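Local atomic coordinates of leucine aminopeptidase (Parabacteroides distasonis, PDB entry 3TC8), a protein that binds zinc and, as a member of peptidase family M28, probably acts as an aminopeptidase or as a glutaminyl-peptide cyclotransferase. Residues P20-D25 and L135-R140; R231-G236 and G299-E304. All blocks are in the same frame, centred on the assembly; numbering follows the deposited sequence.

Contact 1. Residues P20-D25 and L135-R140; sequences PDFNAD and LLEIAR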
ATOM      1  N   PRO A  20      11.342  -3.419 -17.231  1.00 10.97           N
ATOM      2  CA  PRO A  20      10.310  -2.642 -17.867  1.00 11.22           C
ATOM      3  C   PRO A  20      10.284  -1.194 -17.393  1.00 10.42           C
ATOM      4  O   PRO A  20      10.738  -0.855 -16.311  1.00 11.20           O
ATOM      5  CB  PRO A  20       9.035  -3.375 -17.441  1.00 13.40           C
ATOM      6  CG  PRO A  20       9.408  -4.687 -17.068  1.00 14.33           C
ATOM      7  CD  PRO A  20      10.792  -4.584 -16.536  1.00 12.45           C
ATOM      8  N   ASP A  21       9.644  -0.367 -18.208  1.00 10.64           N
ATOM      9  CA  ASP A  21       9.450   1.055 -17.966  0.50 10.08           C
ATOM     10  C   ASP A  21       8.115   1.260 -17.233  1.00 10.72           C
ATOM     11  O   ASP A  21       7.043   0.994 -17.809  1.00 13.05           O
ATOM     12  CB  ASP A  21       9.410   1.702 -19.361  0.50 10.71           C
ATOM     13  CG  ASP A  21       9.501   3.203 -19.361  0.50 12.82           C
ATOM     14  OD1 ASP A  21       9.349   3.849 -18.310  0.50 13.14           O
ATOM     15  OD2 ASP A  21       9.685   3.769 -20.465  0.50 16.55           O
ATOM     16  N   PHE A  22       8.133   1.738 -16.011  1.00  9.29           N
ATOM     17  CA  PHE A  22       6.931   2.092 -15.265  1.00  9.39           C
ATOM     18  C   PHE A  22       6.339   3.347 -15.916  1.00  8.85           C
ATOM     19  O   PHE A  22       6.995   4.391 -16.005  1.00  9.97           O
ATOM     20  CB  PHE A  22       7.329   2.394 -13.835  1.00  9.73           C
ATOM     21  CG  PHE A  22       6.185   2.802 -12.902  1.00  7.89           C
ATOM     22  CD1 PHE A  22       5.840   4.130 -12.749  1.00  9.37           C
ATOM     23  CD2 PHE A  22       5.541   1.848 -12.153  1.00  8.49           C
ATOM     24  CE1 PHE A  22       4.866   4.490 -11.846  1.00  9.06           C
ATOM     25  CE2 PHE A  22       4.556   2.219 -11.234  1.00  8.62           C
ATOM     26  CZ  PHE A  22       4.253   3.540 -11.084  1.00  8.44           C
ATOM     27  N   ASN A  23       5.080   3.266 -16.343  1.00  8.52           N
ATOM     28  CA  ASN A  23       4.411   4.402 -16.960  1.00  8.94           C
ATOM     29  C   ASN A  23       3.682   5.176 -15.876  1.00  9.35           C
ATOM     30  O   ASN A  23       2.625   4.743 -15.376  1.00  9.22           O
ATOM     31  CB  ASN A  23       3.455   3.873 -18.041  1.00  9.94           C
ATOM     32  CG  ASN A  23       2.733   4.940 -18.808  1.00 11.45           C
ATOM     33  OD1 ASN A  23       2.350   5.953 -18.297  1.00 14.03           O
ATOM     34  ND2 ASN A  23       2.375   4.590 -20.030  1.00 16.36           N
ATOM     35  N   ALA A  24       4.239   6.324 -15.494  1.00  9.23           N
ATOM     36  CA  ALA A  24       3.677   7.096 -14.396  1.00  9.87           C
ATOM     37  C   ALA A  24       2.328   7.709 -14.761  1.00  9.50           C
ATOM     38  O   ALA A  24       1.484   7.876 -13.867  1.00 10.11           O
ATOM     39  CB  ALA A  24       4.645   8.143 -13.925  1.00 12.36           C
ATOM     40  N   ASP A  25       2.091   8.060 -16.022  1.00 10.04           N
ATOM     41  CA  ASP A  25       0.780   8.541 -16.471  0.50  9.45           C
ATOM     42  C   ASP A  25      -0.261   7.485 -16.198  1.00  9.56           C
ATOM     43  O   ASP A  25      -1.378   7.767 -15.758  1.00  9.89           O
ATOM     44  CB  ASP A  25       0.745   8.822 -17.987  0.50 10.63           C
ATOM     45  CG  ASP A  25       1.395  10.146 -18.382  0.50 11.04           C
ATOM     46  OD1 ASP A  25       1.638  11.039 -17.533  0.50 12.86           O
ATOM     47  OD2 ASP A  25       1.626  10.298 -19.610  0.50 15.83           O
ATOM     48  N   LEU A 135       1.121  -0.189  -7.732  1.00  7.22           N
ATOM     49  CA  LEU A 135       1.147  -1.635  -7.869  1.00  7.46           C
ATOM     50  C   LEU A 135       0.384  -2.128  -9.082  1.00  7.56           C
ATOM     51  O   LEU A 135       0.799  -3.121  -9.694  1.00  7.66           O
ATOM     52  CB  LEU A 135       0.625  -2.324  -6.617  1.00  7.77           C
ATOM     53  CG  LEU A 135       1.543  -2.261  -5.399  1.00  8.29           C
ATOM     54  CD1 LEU A 135       0.965  -3.023  -4.218  1.00 11.03           C
ATOM     55  CD2 LEU A 135       2.972  -2.752  -5.675  1.00 10.70           C
ATOM     56  N   LEU A 136      -0.715  -1.495  -9.474  1.00  7.13           N
ATOM     57  CA  LEU A 136      -1.391  -1.860 -10.681  1.00  7.85           C
ATOM     58  C   LEU A 136      -0.497  -1.667 -11.887  1.00  7.16           C
ATOM     59  O   LEU A 136      -0.469  -2.527 -12.766  1.00  7.84           O
ATOM     60  CB  LEU A 136      -2.716  -1.102 -10.884  1.00  8.18           C
ATOM     61  CG  LEU A 136      -3.868  -1.529  -9.959  1.00  8.89           C
ATOM     62  CD1 LEU A 136      -4.984  -0.478 -10.072  1.00 10.34           C
ATOM     63  CD2 LEU A 136      -4.416  -2.921 -10.365  1.00  9.47           C
ATOM     64  N   GLU A 137       0.220  -0.561 -11.953  1.00  7.11           N
ATOM     65  CA  GLU A 137       1.117  -0.340 -13.076  1.00  8.02           C
ATOM     66  C   GLU A 137       2.282  -1.323 -13.077  1.00  7.76           C
ATOM     67  O   GLU A 137       2.677  -1.851 -14.122  1.00  8.43           O
ATOM     68  CB  GLU A 137       1.569   1.101 -13.090  1.00  8.49           C
ATOM     69  CG  GLU A 137       2.618   1.424 -14.138  1.00  8.92           C
ATOM     70  CD  GLU A 137       2.218   1.104 -15.569  1.00  9.10           C
ATOM     71  OE1 GLU A 137       1.006   0.956 -15.861  1.00  9.54           O
ATOM     72  OE2 GLU A 137       3.128   1.067 -16.456  1.00 10.41           O
ATOM     73  N   ILE A 138       2.827  -1.637 -11.901  1.00  8.19           N
ATOM     74  CA  ILE A 138       3.857  -2.667 -11.757  1.00  8.28           C
ATOM     75  C   ILE A 138       3.332  -4.007 -12.252  1.00  8.23           C
ATOM     76  O   ILE A 138       3.968  -4.705 -13.032  1.00  8.49           O
ATOM     77  CB  ILE A 138       4.365  -2.720 -10.310  1.00  8.05           C
ATOM     78  CG1 ILE A 138       5.238  -1.508 -10.006  1.00  8.98           C
ATOM     79  CG2 ILE A 138       5.118  -4.045 -10.011  1.00  9.24           C
ATOM     80  CD1 ILE A 138       5.395  -1.201  -8.560  1.00 10.16           C
ATOM     81  N   ALA A 139       2.104  -4.360 -11.837  1.00  8.46           N
ATOM     82  CA  ALA A 139       1.510  -5.605 -12.220  1.00  8.51           C
ATOM     83  C   ALA A 139       1.241  -5.656 -13.736  1.00  8.13           C
ATOM     84  O   ALA A 139       1.387  -6.706 -14.373  1.00  8.44           O
ATOM     85  CB  ALA A 139       0.194  -5.804 -11.415  1.00  9.09           C
ATOM     86  N   ARG A 140       0.860  -4.518 -14.324  1.00  8.17           N
ATOM     87  CA  ARG A 140       0.682  -4.450 -15.748  1.00  8.46           C
ATOM     88  C   ARG A 140       1.961  -4.796 -16.488  1.00  8.67           C
ATOM     89  O   ARG A 140       1.995  -5.553 -17.462  1.00  9.12           O
ATOM     90  CB  ARG A 140       0.174  -3.066 -16.176  1.00  8.41           C
ATOM     91  CG  ARG A 140      -0.250  -3.004 -17.631  1.00  9.17           C
ATOM     92  CD  ARG A 140      -0.869  -1.668 -18.022  1.00 10.06           C
ATOM     93  NE  ARG A 140       0.125  -0.593 -18.078  1.00  9.54           N
ATOM     94  CZ  ARG A 140       0.692  -0.141 -19.172  1.00 10.19           C
ATOM     95  NH1 ARG A 140       0.363  -0.572 -20.390  1.00 11.75           N
ATOM     96  NH2 ARG A 140       1.590   0.787 -19.047  1.00 11.00           N
TER
HETATM   97  O   HOH W   1       3.326   1.996 -21.039  1.00 16.68           O

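Contact 2. Residues R231-G236 and G299-E304; sequences RDLGYG and GQTVLE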
ATOM      1  N   ARG A 231      18.974   5.142  -5.631  1.00 11.55           N
ATOM      2  CA  ARG A 231      20.094   6.047  -5.847  0.50 12.92           C
ATOM      3  C   ARG A 231      20.727   5.787  -7.205  1.00 11.82           C
ATOM      4  O   ARG A 231      21.005   6.752  -7.935  1.00 13.81           O
ATOM      5  CB  ARG A 231      21.114   5.904  -4.738  0.50 13.61           C
ATOM      6  CG  ARG A 231      22.451   6.616  -4.981  0.50 16.53           C
ATOM      7  CD  ARG A 231      23.526   6.169  -3.954  0.50 18.75           C
ATOM      8  NE  ARG A 231      23.840   4.744  -4.111  0.50 21.98           N
ATOM      9  CZ  ARG A 231      24.238   3.917  -3.144  0.50 24.85           C
ATOM     10  NH1 ARG A 231      24.440   4.354  -1.907  0.50 28.11           N
ATOM     11  NH2 ARG A 231      24.448   2.640  -3.427  0.50 24.65           N
ATOM     12  N   ASP A 232      20.911   4.539  -7.570  1.00 11.92           N
ATOM     13  CA  ASP A 232      21.494   4.198  -8.887  1.00 12.68           C
ATOM     14  C   ASP A 232      20.682   4.813 -10.006  1.00 12.59           C
ATOM     15  O   ASP A 232      21.226   5.253 -11.017  1.00 14.28           O
ATOM     16  CB  ASP A 232      21.506   2.678  -9.105  1.00 13.09           C
ATOM     17  CG  ASP A 232      22.399   1.903  -8.172  1.00 14.62           C
ATOM     18  OD1 ASP A 232      23.366   2.478  -7.637  1.00 16.88           O
ATOM     19  OD2 ASP A 232      22.104   0.673  -7.978  1.00 16.14           O
ATOM     20  N   LEU A 233      19.356   4.785  -9.857  1.00 11.99           N
ATOM     21  CA  LEU A 233      18.430   5.293 -10.879  1.00 12.35           C
ATOM     22  C   LEU A 233      18.239   6.788 -10.885  1.00 12.98           C
ATOM     23  O   LEU A 233      17.532   7.296 -11.776  1.00 15.67           O
ATOM     24  CB  LEU A 233      17.064   4.624 -10.712  1.00 12.61           C
ATOM     25  CG  LEU A 233      17.008   3.138 -10.922  1.00 13.13           C
ATOM     26  CD1 LEU A 233      15.668   2.622 -10.487  1.00 16.51           C
ATOM     27  CD2 LEU A 233      17.337   2.782 -12.363  1.00 17.82           C
ATOM     28  N   GLY A 234      18.764   7.496  -9.895  1.00 12.33           N
ATOM     29  CA  GLY A 234      18.623   8.925  -9.816  1.00 13.08           C
ATOM     30  C   GLY A 234      17.418   9.414  -9.006  1.00 12.37           C
ATOM     31  O   GLY A 234      17.056  10.577  -9.151  1.00 13.96           O
ATOM     32  N   TYR A 235      16.899   8.563  -8.132  1.00 11.38           N
ATOM     33  CA  TYR A 235      15.723   8.919  -7.317  1.00 11.43           C
ATOM     34  C   TYR A 235      16.054   9.156  -5.870  1.00 11.58           C
ATOM     35  O   TYR A 235      15.193   9.087  -4.988  1.00 11.73           O
ATOM     36  CB  TYR A 235      14.666   7.841  -7.437  1.00 11.06           C
ATOM     37  CG  TYR A 235      14.168   7.618  -8.863  1.00 10.78           C
ATOM     38  CD1 TYR A 235      13.669   8.647  -9.611  1.00 12.17           C
ATOM     39  CD2 TYR A 235      14.167   6.343  -9.439  1.00 11.43           C
ATOM     40  CE1 TYR A 235      13.210   8.451 -10.918  1.00 12.36           C
ATOM     41  CE2 TYR A 235      13.734   6.134 -10.735  1.00 11.70           C
ATOM     42  CZ  TYR A 235      13.256   7.193 -11.468  1.00 12.44           C
ATOM     43  OH  TYR A 235      12.863   6.952 -12.760  1.00 14.55           O
ATOM     44  N   GLY A 236      17.297   9.533  -5.578  1.00 12.86           N
ATOM     45  CA  GLY A 236      17.687   9.842  -4.209  1.00 13.72           C
ATOM     46  C   GLY A 236      17.034  11.032  -3.579  1.00 14.73           C
ATOM     47  O   GLY A 236      17.019  11.129  -2.356  1.00 16.29           O
ATOM     48  N   GLY A 299       7.721   3.551  -8.282  1.00  8.24           N
ATOM     49  CA  GLY A 299       7.433   2.412  -9.105  1.00  8.05           C
ATOM     50  C   GLY A 299       8.621   1.876  -9.879  1.00  7.39           C
ATOM     51  O   GLY A 299       8.766   0.642  -9.980  1.00  8.42           O
ATOM     52  N   GLN A 300       9.405   2.771 -10.455  1.00  7.83           N
ATOM     53  CA  GLN A 300      10.556   2.314 -11.214  1.00  8.61           C
ATOM     54  C   GLN A 300      11.575   1.653 -10.296  1.00  8.61           C
ATOM     55  O   GLN A 300      12.222   0.684 -10.713  1.00  9.46           O
ATOM     56  CB  GLN A 300      11.171   3.483 -12.000  1.00  8.76           C
ATOM     57  CG  GLN A 300      12.158   2.988 -13.071  1.00  9.62           C
ATOM     58  CD  GLN A 300      11.471   2.186 -14.126  1.00  8.68           C
ATOM     59  OE1 GLN A 300      10.465   2.629 -14.675  1.00 10.72           O
ATOM     60  NE2 GLN A 300      11.939   0.976 -14.393  1.00 10.62           N
ATOM     61  N   THR A 301      11.740   2.173  -9.094  1.00  8.03           N
ATOM     62  CA  THR A 301      12.652   1.545  -8.128  1.00  8.13           C
ATOM     63  C   THR A 301      12.209   0.129  -7.812  1.00  8.24           C
ATOM     64  O   THR A 301      13.018  -0.811  -7.794  1.00  8.95           O
ATOM     65  CB  THR A 301      12.797   2.418  -6.867  1.00  8.77           C
ATOM     66  OG1 THR A 301      13.356   3.671  -7.219  1.00  9.25           O
ATOM     67  CG2 THR A 301      13.641   1.746  -5.782  1.00 10.41           C
ATOM     68  N   VAL A 302      10.890  -0.087  -7.574  1.00  7.99           N
ATOM     69  CA  VAL A 302      10.439  -1.406  -7.283  1.00  8.05           C
ATOM     70  C   VAL A 302      10.687  -2.337  -8.472  1.00  8.51           C
ATOM     71  O   VAL A 302      11.098  -3.487  -8.302  1.00  9.17           O
ATOM     72  CB  VAL A 302       8.944  -1.407  -6.835  1.00  8.73           C
ATOM     73  CG1 VAL A 302       8.409  -2.807  -6.765  1.00 10.07           C
ATOM     74  CG2 VAL A 302       8.785  -0.688  -5.506  1.00 10.45           C
ATOM     75  N   LEU A 303      10.392  -1.891  -9.694  1.00  8.10           N
ATOM     76  CA  LEU A 303      10.668  -2.743 -10.854  1.00  8.66           C
ATOM     77  C   LEU A 303      12.146  -3.138 -10.918  1.00  8.29           C
ATOM     78  O   LEU A 303      12.498  -4.256 -11.204  1.00  9.17           O
ATOM     79  CB  LEU A 303      10.268  -2.022 -12.160  1.00  8.44           C
ATOM     80  CG  LEU A 303       8.767  -1.883 -12.393  1.00  8.81           C
ATOM     81  CD1 LEU A 303       8.517  -1.072 -13.647  1.00 11.48           C
ATOM     82  CD2 LEU A 303       8.081  -3.223 -12.494  1.00 10.69           C
ATOM     83  N   GLU A 304      13.006  -2.159 -10.743  1.00  8.81           N
ATOM     84  CA  GLU A 304      14.459  -2.431 -10.772  1.00  9.21           C
ATOM     85  C   GLU A 304      14.855  -3.526  -9.794  1.00  8.79           C
ATOM     86  O   GLU A 304      15.648  -4.397 -10.125  1.00  9.38           O
ATOM     87  CB  GLU A 304      15.236  -1.156 -10.527  1.00  9.88           C
ATOM     88  CG  GLU A 304      16.770  -1.310 -10.633  1.00 10.46           C
ATOM     89  CD  GLU A 304      17.255  -1.498 -12.074  1.00 11.63           C
ATOM     90  OE1 GLU A 304      16.563  -1.061 -13.019  1.00 13.65           O
ATOM     91  OE2 GLU A 304      18.383  -2.018 -12.273  1.00 13.18           O
TER

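Contact 1. Residues P20-D25 and L135-R140
F22 and E137 meet with CG anti to the backbone N in both residues (174° in E137), and a bend at chi2 of 57° turns CD of E137 off the line of its chain. The contact joins the N-cap turn of helix 24-36 to the side of helix 125-144 in the zinc exopeptidase fold of family M28. N23 holds the N-cap position, and its OD1 caps the backbone N of S26. CG of E137 lies over one face of the F22 ring, offset toward the rim, in a CH-pi contact 3.8 Å from the ring centroid. The ring and the carboxylate are nearly perpendicular, 84° apart. CG1 of I138 sits at the ring edge, 4.0 Å from CE2 of F22. F22 and I138 also touch helix 292-308, at L303 and V302.

The carboxylate of E137 is buried. R140 grips it side-on from one helical turn later, with NE 2.8 Å from OE1 and NH2 3.0 Å from OE2. The second bond uses the syn lone pair of OE2. The N-H of N23 reaches the same oxygen from above the carboxylate plane, N to OE2 2.9 Å. S26 OG bonds to OE1 and Q141 NE2 to OE2. The nearby guanidinium would probably favour the ionised carboxylate. CB of N23 rests at the guanidinium edge, 3.7 Å from NH2 of R140. One water accepts from ND2 of N23 and from NH2 of R140, at 2.9 Å from each nitrogen.

Contact 2. Residues R231-G236 and G299-E304
The backbone of 231-236 ends helix 213-233 beside helix 292-308, and the CA atoms of L233 and T301 are the nearest pair across the contact, 7.4 Å apart. The helix ends in a Schellman motif in this M28 family fold. G234 takes a positive phi of 92°, at which a CB would jam against the carbonyl O of L233. The chain then turns, and L233 and Y235 both reach helix 292-308.

CD1 of L233 lies 3.8 Å from CB of E304 and also packs on the Q300 carbonyl O and CA of T301. CD2 approaches OE1 of E304. The other carboxylate oxygen, OE2, forms a salt bridge with R309, which also pairs with D232.

CG of Y235 stands anti to its carbonyl carbon (chi1 -60°), which carries CG, and the ring with it, toward Q300. The ring and the T301 side chain run past each other in opposite directions. OG1 of T301 bonds to the A297 carbonyl and comes within 3.6 Å of CD2 of Y235. An alanine in place of Y235 would remove the ring and probably leave a gap beside CB of Q300 and OG1 of T301. CE2 and OH of Y235 each lie 3.9 Å from CB of Q300.

Overall arrangement
From the N terminus, residues 20-25 lead into helix 24-36. Contact 1 closes when helix 125-144 comes back to them, enclosing the first three strands of the mixed sheet. The chain then adds strands 150-156 and 195-200 before helix 213-233. Contact 2 opens at the end of that helix and closes at helix 292-308, after strand 262-266. The two loops follow in series, neither nested nor crossed. The centres of contact 1 and contact 2 are about 13 Å apart. The two meet directly: Q300 OE1 probably bonds to F22 N, and Q300 NE2 to P20 O. Helix 125-144, the N-terminal segment and the end of helix 213-233 are thus all tied to helix 292-308, away from the zinc site.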